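Local coordinates for mandelate racemase/muconate lactonizing enzyme, C-terminal domain protein (Paracoccus denitrificans, PDB 4DWD) that binds magnesium and probably acts as a hydro-lyase of the enolase superfamily, at residues Y129-N135 and A158-D164; L254-K258 and Q283-L287; P302-F307 and F336-A340. All blocks are in the same frame, centred on the assembly; numbering follows the deposited sequence.

Interaction 1: Y129-N135 and A158-D164; sequences YSSIGGN and AVKIRWD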
ATOM      1  N   TYR B 129      27.549 -24.378  12.696  1.00 12.44           N
ATOM      2  CA  TYR B 129      28.146 -23.913  11.442  1.00 12.30           C
ATOM      3  C   TYR B 129      29.429 -23.155  11.733  1.00 11.93           C
ATOM      4  O   TYR B 129      29.499 -22.394  12.702  1.00 12.63           O
ATOM      5  CB  TYR B 129      27.152 -23.106  10.581  1.00 12.88           C
ATOM      6  CG  TYR B 129      26.830 -21.663  10.957  1.00 11.31           C
ATOM      7  CD1 TYR B 129      27.682 -20.622  10.596  1.00 11.04           C
ATOM      8  CD2 TYR B 129      25.631 -21.335  11.613  1.00 11.91           C
ATOM      9  CE1 TYR B 129      27.369 -19.300  10.891  1.00 12.17           C
ATOM     10  CE2 TYR B 129      25.312 -20.011  11.915  1.00 11.44           C
ATOM     11  CZ  TYR B 129      26.187 -19.003  11.550  1.00 11.70           C
ATOM     12  OH  TYR B 129      25.899 -17.692  11.826  1.00 12.45           O
ATOM     13  N   SER B 130      30.456 -23.394  10.920  1.00 13.01           N
ATOM     14  CA  SER B 130      31.724 -22.693  11.066  1.00 12.92           C
ATOM     15  C   SER B 130      31.568 -21.299  10.489  1.00 12.67           C
ATOM     16  O   SER B 130      31.319 -21.139   9.282  1.00 12.68           O
ATOM     17  CB  SER B 130      32.847 -23.430  10.329  1.00 13.43           C
ATOM     18  OG  SER B 130      33.055 -24.722  10.865  1.00 14.52           O
ATOM     19  N   SER B 131      31.705 -20.301  11.357  1.00 12.54           N
ATOM     20  CA  SER B 131      31.545 -18.906  10.984  1.00 12.47           C
ATOM     21  C   SER B 131      32.944 -18.299  10.911  1.00 12.80           C
ATOM     22  O   SER B 131      33.605 -18.138  11.937  1.00 13.32           O
ATOM     23  CB  SER B 131      30.682 -18.209  12.026  1.00 12.99           C
ATOM     24  OG  SER B 131      30.361 -16.897  11.621  1.00 14.29           O
ATOM     25  N   ILE B 132      33.379 -17.991   9.689  1.00 12.45           N
ATOM     26  CA  ILE B 132      34.771 -17.655   9.380  1.00 12.46           C
ATOM     27  C   ILE B 132      34.876 -16.211   8.909  1.00 12.60           C
ATOM     28  O   ILE B 132      34.409 -15.865   7.814  1.00 12.39           O
ATOM     29  CB  ILE B 132      35.305 -18.611   8.302  1.00 12.98           C
ATOM     30  CG1 ILE B 132      35.057 -20.059   8.760  1.00 14.40           C
ATOM     31  CG2 ILE B 132      36.762 -18.294   7.970  1.00 13.92           C
ATOM     32  CD1 ILE B 132      35.323 -21.118   7.725  1.00 15.23           C
ATOM     33  N   GLY B 133      35.497 -15.372   9.733  1.00 14.21           N
ATOM     34  CA  GLY B 133      35.520 -13.932   9.483  1.00 13.50           C
ATOM     35  C   GLY B 133      36.779 -13.448   8.801  1.00 13.40           C
ATOM     36  O   GLY B 133      37.686 -14.233   8.522  1.00 14.92           O
ATOM     37  N   GLY B 134      36.821 -12.146   8.536  1.00 14.38           N
ATOM     38  CA  GLY B 134      38.030 -11.484   8.063  1.00 14.83           C
ATOM     39  C   GLY B 134      38.404 -11.752   6.620  1.00 15.09           C
ATOM     40  O   GLY B 134      39.577 -11.699   6.263  1.00 16.45           O
ATOM     41  N   ASN B 135      37.416 -12.028   5.781  1.00 13.65           N
ATOM     42  CA  ASN B 135      37.730 -12.389   4.398  1.00 13.46           C
ATOM     43  C   ASN B 135      37.912 -11.230   3.436  1.00 14.34           C
ATOM     44  O   ASN B 135      38.430 -11.417   2.330  1.00 13.72           O
ATOM     45  CB  ASN B 135      36.725 -13.413   3.897  1.00 12.64           C
ATOM     46  CG  ASN B 135      36.848 -14.709   4.656  1.00 12.13           C
ATOM     47  OD1 ASN B 135      37.912 -15.332   4.657  1.00 13.37           O
ATOM     48  ND2 ASN B 135      35.792 -15.091   5.364  1.00 11.96           N
ATOM     49  N   ALA B 158      27.228 -26.561   8.160  1.00 13.68           N
ATOM     50  CA  ALA B 158      27.235 -25.439   7.208  1.00 13.28           C
ATOM     51  C   ALA B 158      28.474 -24.581   7.438  1.00 12.50           C
ATOM     52  O   ALA B 158      29.126 -24.697   8.471  1.00 12.66           O
ATOM     53  CB  ALA B 158      25.965 -24.603   7.338  1.00 13.55           C
ATOM     54  N   VAL B 159      28.802 -23.731   6.469  1.00 12.07           N
ATOM     55  CA  VAL B 159      29.923 -22.790   6.585  1.00 11.38           C
ATOM     56  C   VAL B 159      29.408 -21.392   6.270  1.00 11.33           C
ATOM     57  O   VAL B 159      28.615 -21.241   5.351  1.00 11.18           O
ATOM     58  CB  VAL B 159      31.046 -23.149   5.586  1.00 11.65           C
ATOM     59  CG1 VAL B 159      32.091 -22.043   5.520  1.00 12.16           C
ATOM     60  CG2 VAL B 159      31.677 -24.480   5.979  1.00 13.53           C
ATOM     61  N   LYS B 160      29.835 -20.385   7.034  1.00 10.71           N
ATOM     62  CA  LYS B 160      29.525 -18.998   6.674  1.00 10.17           C
ATOM     63  C   LYS B 160      30.826 -18.243   6.566  1.00 10.38           C
ATOM     64  O   LYS B 160      31.641 -18.290   7.491  1.00 11.78           O
ATOM     65  CB  LYS B 160      28.608 -18.336   7.718  1.00 11.20           C
ATOM     66  CG  LYS B 160      28.119 -16.947   7.321  1.00 11.54           C
ATOM     67  CD  LYS B 160      27.169 -16.333   8.331  1.00 11.70           C
ATOM     68  CE  LYS B 160      27.928 -15.685   9.477  1.00 11.36           C
ATOM     69  NZ  LYS B 160      27.015 -15.285  10.588  1.00 10.84           N
ATOM     70  N   ILE B 161      31.028 -17.579   5.433  1.00  9.26           N
ATOM     71  CA  ILE B 161      32.204 -16.723   5.235  1.00  9.61           C
ATOM     72  C   ILE B 161      31.801 -15.259   5.417  1.00 10.08           C
ATOM     73  O   ILE B 161      30.867 -14.770   4.772  1.00  9.79           O
ATOM     74  CB  ILE B 161      32.910 -16.978   3.878  1.00  9.81           C
ATOM     75  CG1 ILE B 161      31.903 -16.998   2.704  1.00  9.78           C
ATOM     76  CG2 ILE B 161      33.662 -18.301   3.967  1.00 10.69           C
ATOM     77  CD1 ILE B 161      32.548 -17.141   1.329  1.00 10.61           C
ATOM     78  N   ARG B 162      32.493 -14.576   6.324  1.00 10.05           N
ATOM     79  CA  ARG B 162      32.153 -13.188   6.678  1.00 10.18           C
ATOM     80  C   ARG B 162      33.263 -12.260   6.238  1.00 11.28           C
ATOM     81  O   ARG B 162      34.436 -12.639   6.238  1.00 11.21           O
ATOM     82  CB  ARG B 162      31.948 -13.030   8.195  1.00 11.22           C
ATOM     83  CG  ARG B 162      31.266 -14.199   8.891  1.00 11.99           C
ATOM     84  CD  ARG B 162      30.768 -13.823  10.290  1.00 13.30           C
ATOM     85  NE  ARG B 162      31.822 -13.157  11.054  1.00 15.34           N
ATOM     86  CZ  ARG B 162      32.766 -13.784  11.756  1.00 14.27           C
ATOM     87  NH1 ARG B 162      32.783 -15.114  11.842  1.00 14.02           N
ATOM     88  NH2 ARG B 162      33.695 -13.075  12.379  1.00 16.57           N
ATOM     89  N   TRP B 163      32.896 -11.030   5.897  1.00 12.19           N
ATOM     90  CA  TRP B 163      33.847 -10.093   5.324  1.00 12.82           C
ATOM     91  C   TRP B 163      34.579  -9.261   6.312  1.00 16.77           C
ATOM     92  O   TRP B 163      35.805  -9.119   6.217  1.00 17.56           O
ATOM     93  CB  TRP B 163      33.184  -9.260   4.224  1.00 13.11           C
ATOM     94  CG  TRP B 163      33.661  -9.767   2.898  1.00 13.53           C
ATOM     95  CD1 TRP B 163      34.389  -9.071   1.940  1.00 14.80           C
ATOM     96  CD2 TRP B 163      33.556 -11.135   2.386  1.00 12.92           C
ATOM     97  NE1 TRP B 163      34.709  -9.885   0.890  1.00 13.64           N
ATOM     98  CE2 TRP B 163      34.245 -11.142   1.097  1.00 13.18           C
ATOM     99  CE3 TRP B 163      32.973 -12.320   2.849  1.00 12.50           C
ATOM    100  CZ2 TRP B 163      34.320 -12.288   0.309  1.00 12.89           C
ATOM    101  CZ3 TRP B 163      33.056 -13.464   2.054  1.00 12.15           C
ATOM    102  CH2 TRP B 163      33.729 -13.453   0.815  1.00 11.85           C
ATOM    103  N   ASP B 164      33.843  -8.709   7.268  1.00 14.80           N
ATOM    104  CA  ASP B 164      34.416  -7.815   8.272  1.00 17.53           C
ATOM    105  C   ASP B 164      35.307  -6.722   7.673  1.00 18.92           C
ATOM    106  O   ASP B 164      36.431  -6.494   8.136  1.00 20.82           O
ATOM    107  CB  ASP B 164      35.162  -8.626   9.335  1.00 18.30           C
ATOM    108  CG  ASP B 164      34.242  -9.556  10.075  1.00 19.30           C
ATOM    109  OD1 ASP B 164      33.261  -9.044  10.657  1.00 19.72           O
ATOM    110  OD2 ASP B 164      34.472 -10.785  10.040  1.00 17.78           O
TER
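Ser130, Ile132, Lys160 and Arg162 tie two parallel strands together through their backbones. Lys160 N donates to Ser130 O, Ile132 N to Lys160 O at 2.8 Å, and Arg162 N to Ile132 O. At the end of strand 158-162, Arg162 O takes two donors: Asn135 N at 3.1 Å and Asn135 ND2 at 2.9 Å, the latter well off the carbonyl plane. Asn135 CB lies over the six-membered ring of Trp163, and its OD1 is held by Arg138. The lysine chain bends at chi3 (82°), bringing Lys160 NZ to Tyr129 OH at 2.9 Å; NZ also forms a salt bridge with Glu223. Arg162 NH1 donates to Ser131 OG at 3.0 Å, 22° out of the guanidinium plane, while Gly133 CA sits over one face of that group. Asp327 pairs with NH1, and Glu324 is a second partner of Ser131 OG. Gly134 N reaches the anti lone pair of Asp164 OD2. A leucine in place of Arg162 would probably leave Ser131 OG without this donor and deprive Asp327 of this salt bridge. Glu223 and Asp197, beside Arg162, belong to a calcium site seen in this protein but without an ion here, so this polar network borders that site.

Interaction 2: L254-K258 and Q283-L287; sequences LQALK and QCAAL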
ATOM      1  N   LEU B 254      12.665  -5.546  20.749  1.00  9.10           N
ATOM      2  CA  LEU B 254      11.596  -6.349  20.191  1.00  8.86           C
ATOM      3  C   LEU B 254      10.827  -5.570  19.124  1.00  8.65           C
ATOM      4  O   LEU B 254      10.447  -6.130  18.096  1.00  8.71           O
ATOM      5  CB  LEU B 254      10.652  -6.784  21.320  1.00  9.31           C
ATOM      6  CG  LEU B 254       9.525  -7.748  20.959  1.00  9.26           C
ATOM      7  CD1 LEU B 254      10.083  -9.108  20.573  1.00 10.07           C
ATOM      8  CD2 LEU B 254       8.546  -7.859  22.119  1.00  9.87           C
ATOM      9  N   GLN B 255      10.641  -4.270  19.352  1.00  8.41           N
ATOM     10  CA  GLN B 255       9.897  -3.434  18.398  1.00  8.73           C
ATOM     11  C   GLN B 255      10.707  -3.180  17.128  1.00  8.56           C
ATOM     12  O   GLN B 255      10.151  -3.195  16.034  1.00  8.69           O
ATOM     13  CB  GLN B 255       9.466  -2.112  19.035  1.00  9.92           C
ATOM     14  CG  GLN B 255       8.475  -2.269  20.175  1.00  9.70           C
ATOM     15  CD  GLN B 255       9.127  -2.743  21.448  1.00 10.06           C
ATOM     16  OE1 GLN B 255      10.317  -2.518  21.663  1.00 10.91           O
ATOM     17  NE2 GLN B 255       8.356  -3.421  22.295  1.00 10.64           N
ATOM     18  N   ALA B 256      12.017  -2.953  17.263  1.00  8.46           N
ATOM     19  CA  ALA B 256      12.858  -2.836  16.077  1.00  8.61           C
ATOM     20  C   ALA B 256      12.934  -4.170  15.335  1.00  8.47           C
ATOM     21  O   ALA B 256      13.026  -4.173  14.111  1.00  9.06           O
ATOM     22  CB  ALA B 256      14.263  -2.316  16.416  1.00 10.41           C
ATOM     23  N   LEU B 257      12.857  -5.305  16.044  1.00  8.37           N
ATOM     24  CA  LEU B 257      12.813  -6.585  15.330  1.00  8.72           C
ATOM     25  C   LEU B 257      11.522  -6.704  14.531  1.00  8.41           C
ATOM     26  O   LEU B 257      11.528  -7.190  13.405  1.00  8.87           O
ATOM     27  CB  LEU B 257      12.992  -7.765  16.287  1.00  8.90           C
ATOM     28  CG  LEU B 257      13.332  -9.099  15.619  1.00  9.96           C
ATOM     29  CD1 LEU B 257      14.682  -8.965  14.942  1.00 11.75           C
ATOM     30  CD2 LEU B 257      13.348 -10.212  16.656  1.00 11.18           C
ATOM     31  N   LYS B 258      10.415  -6.261  15.118  1.00  8.14           N
ATOM     32  CA  LYS B 258       9.146  -6.205  14.403  1.00  8.43           C
ATOM     33  C   LYS B 258       9.281  -5.363  13.123  1.00  8.90           C
ATOM     34  O   LYS B 258       8.813  -5.770  12.061  1.00  9.11           O
ATOM     35  CB  LYS B 258       8.062  -5.658  15.349  1.00  8.71           C
ATOM     36  CG  LYS B 258       6.677  -5.483  14.733  1.00  9.58           C
ATOM     37  CD  LYS B 258       6.460  -4.091  14.123  1.00 10.49           C
ATOM     38  CE  LYS B 258       6.503  -2.954  15.149  1.00 11.91           C
ATOM     39  NZ  LYS B 258       6.320  -1.607  14.510  1.00 13.85           N
ATOM     40  N   GLN B 283      11.108 -14.108  23.670  1.00 10.50           N
ATOM     41  CA  GLN B 283      10.089 -13.222  23.089  1.00 11.51           C
ATOM     42  C   GLN B 283      10.338 -12.987  21.606  1.00 10.83           C
ATOM     43  O   GLN B 283       9.396 -12.946  20.821  1.00 10.12           O
ATOM     44  CB  GLN B 283      10.038 -11.882  23.824  1.00 12.51           C
ATOM     45  CG  GLN B 283       9.566 -12.022  25.267  1.00 12.15           C
ATOM     46  CD  GLN B 283       9.869 -10.807  26.115  1.00 18.93           C
ATOM     47  OE1 GLN B 283      10.528  -9.857  25.671  1.00 21.81           O
ATOM     48  NE2 GLN B 283       9.390 -10.829  27.352  1.00 24.95           N
ATOM     49  N   CYS B 284      11.603 -12.806  21.229  1.00 10.35           N
ATOM     50  CA  CYS B 284      11.931 -12.634  19.824  1.00 10.00           C
ATOM     51  C   CYS B 284      11.582 -13.876  19.002  1.00 10.11           C
ATOM     52  O   CYS B 284      11.092 -13.762  17.869  1.00  9.89           O
ATOM     53  CB  CYS B 284      13.408 -12.294  19.649  1.00 10.13           C
ATOM     54  SG  CYS B 284      13.867 -10.639  20.230  1.00 11.46           S
ATOM     55  N   ALA B 285      11.828 -15.052  19.577  1.00 10.31           N
ATOM     56  CA  ALA B 285      11.466 -16.300  18.912  1.00 10.24           C
ATOM     57  C   ALA B 285       9.958 -16.368  18.672  1.00 10.26           C
ATOM     58  O   ALA B 285       9.519 -16.746  17.590  1.00 11.70           O
ATOM     59  CB  ALA B 285      11.946 -17.500  19.724  1.00 11.50           C
ATOM     60  N   ALA B 286       9.180 -15.944  19.658  1.00  9.58           N
ATOM     61  CA  ALA B 286       7.724 -15.923  19.531  1.00 10.14           C
ATOM     62  C   ALA B 286       7.300 -14.969  18.429  1.00 10.20           C
ATOM     63  O   ALA B 286       6.412 -15.285  17.641  1.00  9.37           O
ATOM     64  CB  ALA B 286       7.083 -15.515  20.848  1.00 10.46           C
ATOM     65  N   LEU B 287       7.934 -13.797  18.383  1.00  9.62           N
ATOM     66  CA  LEU B 287       7.613 -12.827  17.338  1.00  9.47           C
ATOM     67  C   LEU B 287       7.915 -13.423  15.961  1.00  9.37           C
ATOM     68  O   LEU B 287       7.125 -13.258  15.025  1.00  9.29           O
ATOM     69  CB  LEU B 287       8.401 -11.530  17.551  1.00  9.30           C
ATOM     70  CG  LEU B 287       8.195 -10.431  16.500  1.00  8.90           C
ATOM     71  CD1 LEU B 287       6.778  -9.858  16.575  1.00  9.81           C
ATOM     72  CD2 LEU B 287       9.230  -9.330  16.694  1.00 10.34           C
TER
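Leu287 reaches from helix 277-291 into the side of helix 254-263. Its CB points toward the other helix and lies 4.2 Å from Leu254 CD1. CG stands anti to the backbone N (chi1 178°), which extends the chain across the gap. CG has no close partner in 254-258 but is the branch point that sends CD2 in against the backbone of the partner helix. Leu287 CD2 lies 3.6 Å from Lys258 N and 3.7 Å from Leu254 O, two atoms already joined by a helical hydrogen bond. The same methyl touches Leu254 CD1 at 4.0 Å and, a turn on, the CB atoms of the adjacent Leu257 and Lys258. The other methyl, CD1, makes no contact there within 4.2 Å.

Cys284, one turn earlier, fills the neighbouring place. Its SG meets Leu257 CD2 at 3.6 Å and Leu254 CD1 at 4.1 Å. No hydrogen bond crosses the contact; methyls and a sulfur meet each other and backbone atoms. A second subunit packs Ala286 on Leu254 and Ala290 on Leu287, so the helix pair also faces the assembly interface. The axes of the short segments run 10.4 Å apart and 22° from parallel. Such a near-parallel pair of successive helices, with one short strand, 267-268, between them in the chain, is typical of the outer helical layer of the modified TIM barrel in the enolase superfamily.

Interaction 3: P302-F307 and F336-A340; sequences PGVGHF and FRNPA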
ATOM      1  N   PRO B 302      32.459 -17.772  23.021  1.00 10.95           N
ATOM      2  CA  PRO B 302      32.559 -19.223  23.245  1.00 11.77           C
ATOM      3  C   PRO B 302      32.107 -19.717  24.619  1.00 12.07           C
ATOM      4  O   PRO B 302      31.992 -20.929  24.827  1.00 12.26           O
ATOM      5  CB  PRO B 302      34.061 -19.484  23.091  1.00 12.01           C
ATOM      6  CG  PRO B 302      34.701 -18.218  23.546  1.00 12.47           C
ATOM      7  CD  PRO B 302      33.783 -17.119  23.057  1.00 11.96           C
ATOM      8  N   GLY B 303      31.867 -18.796  25.549  1.00 11.59           N
ATOM      9  CA  GLY B 303      31.558 -19.175  26.927  1.00 12.60           C
ATOM     10  C   GLY B 303      30.115 -18.942  27.317  1.00 11.82           C
ATOM     11  O   GLY B 303      29.209 -19.629  26.838  1.00 10.81           O
ATOM     12  N   VAL B 304      29.903 -17.981  28.214  1.00 11.22           N
ATOM     13  CA  VAL B 304      28.551 -17.703  28.747  1.00 11.01           C
ATOM     14  C   VAL B 304      27.510 -17.466  27.648  1.00 11.21           C
ATOM     15  O   VAL B 304      26.438 -18.074  27.670  1.00 11.78           O
ATOM     16  CB  VAL B 304      28.578 -16.542  29.769  1.00 10.94           C
ATOM     17  CG1 VAL B 304      27.177 -16.161  30.251  1.00 11.06           C
ATOM     18  CG2 VAL B 304      29.433 -16.921  30.967  1.00 12.14           C
ATOM     19  N   GLY B 305      27.831 -16.618  26.673  1.00 11.33           N
ATOM     20  CA  GLY B 305      26.873 -16.317  25.598  1.00 11.07           C
ATOM     21  C   GLY B 305      26.515 -17.553  24.786  1.00 11.05           C
ATOM     22  O   GLY B 305      25.373 -17.735  24.382  1.00 11.27           O
ATOM     23  N   HIS B 306      27.500 -18.417  24.546  1.00 11.09           N
ATOM     24  CA  HIS B 306      27.236 -19.644  23.816  1.00 11.10           C
ATOM     25  C   HIS B 306      26.268 -20.515  24.568  1.00 11.08           C
ATOM     26  O   HIS B 306      25.327 -21.053  23.985  1.00 10.80           O
ATOM     27  CB  HIS B 306      28.537 -20.391  23.576  1.00 11.58           C
ATOM     28  CG  HIS B 306      28.338 -21.769  23.030  1.00 11.74           C
ATOM     29  ND1 HIS B 306      28.069 -22.007  21.723  1.00 12.20           N
ATOM     30  CD2 HIS B 306      28.371 -23.006  23.661  1.00 13.23           C
ATOM     31  CE1 HIS B 306      27.944 -23.334  21.534  1.00 12.91           C
ATOM     32  NE2 HIS B 306      28.140 -23.946  22.717  1.00 14.50           N
ATOM     33  N   PHE B 307      26.484 -20.663  25.872  1.00 10.94           N
ATOM     34  CA  PHE B 307      25.612 -21.513  26.673  1.00 11.13           C
ATOM     35  C   PHE B 307      24.185 -20.969  26.713  1.00 10.90           C
ATOM     36  O   PHE B 307      23.226 -21.725  26.553  1.00 10.93           O
ATOM     37  CB  PHE B 307      26.187 -21.705  28.077  1.00 10.95           C
ATOM     38  CG  PHE B 307      27.163 -22.841  28.173  1.00 12.18           C
ATOM     39  CD1 PHE B 307      28.420 -22.757  27.578  1.00 12.62           C
ATOM     40  CD2 PHE B 307      26.831 -23.984  28.877  1.00 13.67           C
ATOM     41  CE1 PHE B 307      29.317 -23.806  27.673  1.00 14.61           C
ATOM     42  CE2 PHE B 307      27.719 -25.037  28.980  1.00 14.18           C
ATOM     43  CZ  PHE B 307      28.968 -24.951  28.370  1.00 14.42           C
ATOM     44  N   PHE B 336      37.116 -20.570  31.161  1.00 13.73           N
ATOM     45  CA  PHE B 336      36.074 -21.581  31.302  1.00 13.25           C
ATOM     46  C   PHE B 336      36.636 -22.977  31.113  1.00 13.99           C
ATOM     47  O   PHE B 336      37.559 -23.175  30.331  1.00 15.19           O
ATOM     48  CB  PHE B 336      34.940 -21.327  30.299  1.00 13.27           C
ATOM     49  CG  PHE B 336      34.293 -19.987  30.459  1.00 13.78           C
ATOM     50  CD1 PHE B 336      33.528 -19.690  31.584  1.00 15.66           C
ATOM     51  CD2 PHE B 336      34.493 -19.000  29.500  1.00 14.61           C
ATOM     52  CE1 PHE B 336      32.945 -18.438  31.730  1.00 15.74           C
ATOM     53  CE2 PHE B 336      33.913 -17.752  29.638  1.00 14.02           C
ATOM     54  CZ  PHE B 336      33.147 -17.467  30.762  1.00 13.93           C
ATOM     55  N   ARG B 337      36.092 -23.944  31.852  1.00 13.48           N
ATOM     56  CA  ARG B 337      36.555 -25.331  31.745  1.00 14.65           C
ATOM     57  C   ARG B 337      35.845 -26.103  30.632  1.00 14.80           C
ATOM     58  O   ARG B 337      36.388 -27.076  30.116  1.00 17.13           O
ATOM     59  CB  ARG B 337      36.400 -26.052  33.081  1.00 16.95           C
ATOM     60  CG  ARG B 337      37.235 -25.426  34.182  1.00 21.49           C
ATOM     61  CD  ARG B 337      37.413 -26.378  35.350  1.00 22.28           C
ATOM     62  NE  ARG B 337      37.801 -25.692  36.582  1.00 27.36           N
ATOM     63  CZ  ARG B 337      39.054 -25.427  36.948  1.00 27.10           C
ATOM     64  NH1 ARG B 337      39.287 -24.801  38.095  1.00 28.63           N
ATOM     65  NH2 ARG B 337      40.076 -25.774  36.171  1.00 26.71           N
ATOM     66  N   ASN B 338      34.641 -25.662  30.258  1.00 13.58           N
ATOM     67  CA  ASN B 338      33.845 -26.357  29.257  1.00 14.51           C
ATOM     68  C   ASN B 338      33.233 -25.429  28.198  1.00 14.50           C
ATOM     69  O   ASN B 338      32.044 -25.533  27.903  1.00 15.44           O
ATOM     70  CB  ASN B 338      32.744 -27.191  29.924  1.00 15.17           C
ATOM     71  CG  ASN B 338      31.743 -26.344  30.691  1.00 15.18           C
ATOM     72  OD1 ASN B 338      32.023 -25.202  31.055  1.00 14.64           O
ATOM     73  ND2 ASN B 338      30.577 -26.907  30.935  1.00 15.09           N
ATOM     74  N   PRO B 339      34.044 -24.528  27.615  1.00 13.83           N
ATOM     75  CA  PRO B 339      33.520 -23.622  26.591  1.00 14.46           C
ATOM     76  C   PRO B 339      33.163 -24.364  25.294  1.00 14.81           C
ATOM     77  O   PRO B 339      33.439 -25.563  25.177  1.00 15.56           O
ATOM     78  CB  PRO B 339      34.673 -22.650  26.376  1.00 14.77           C
ATOM     79  CG  PRO B 339      35.893 -23.486  26.618  1.00 16.14           C
ATOM     80  CD  PRO B 339      35.516 -24.438  27.726  1.00 14.42           C
ATOM     81  N   ALA B 340      32.538 -23.661  24.347  1.00 12.74           N
ATOM     82  CA  ALA B 340      32.092 -24.244  23.083  1.00 13.94           C
ATOM     83  C   ALA B 340      33.186 -25.057  22.397  1.00 15.60           C
ATOM     84  O   ALA B 340      34.293 -24.570  22.176  1.00 16.82           O
ATOM     85  CB  ALA B 340      31.612 -23.143  22.149  1.00 13.21           C
TER
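His306 and Ala340 meet because the histidine CG stands anti to the backbone N (chi1 171°), which turns the ring out toward the loop 336-340. Phe336 takes the other common choice, with CG anti to its carbonyl carbon (chi1 -59°), and its ring comes back to the start of helix 304-314.

Ala340 CB sits over the centre of the His306 ring, 3.5 Å from its centroid and only 5° off the normal. This is a CH-pi contact on a full ring face. The same loop residue is fixed by its backbone: Ala340 N donates to Pro302 O at 2.8 Å, almost straight and in the carbonyl plane. Pro339 CB touches that oxygen from another direction.

The Phe336 ring packs obliquely: Phe336 CE2 lies 3.9 Å from Gly303 CA, and Phe336 CZ lies 3.8 Å from Val304 CG2. Val304 and Phe336 cross at about a right angle. Gly303 is the N-cap of the helix. A CB there would run into Phe336 CE2, so the close ring position depends on the missing side chain. Phe307 presents its edge to Asn338: the carbonyl oxygen Asn338 O lies in the ring plane, 3.2 Å from Phe307 CZ. Asn338 ND2 is 3.6 Å from the same CZ, with ring and amide planes inclined. The amide itself is held by Val358 N and Gly356 O.

Phe347 of strand 346-348 meets the His306 ring edge-to-face. Phe27 of strand 24-32 meets the Phe336 ring, as does Val359 of a calcium site seen in this protein but unoccupied in this chain, and Trp39 and Glu41 of strand 37-42 lie against Val304. The start of helix 304-314 and the loop before strand 346-348 therefore meet where the barrel joins the N-terminal antiparallel sheet.

The three contacts follow one another along the chain, each closing before the next opens. Interaction 1 pairs two parallel barrel strands, interaction 2 two outer helices, and interaction 3 a helix start with a loop. Centres are about 25 Å apart for interactions 1 and 2, about 20 Å for 1 and 3, and about 25 Å for 2 and 3. None touches another, and interactions 2 and 3 lie on opposite sides of the chain's centre. They cover a strand pair, a helix pair, and the junction with the N-terminal domain. Interaction 1 lies next to the metal-binding residues, interaction 2 faces a neighbouring subunit, and interaction 3 borders the N-terminal domain.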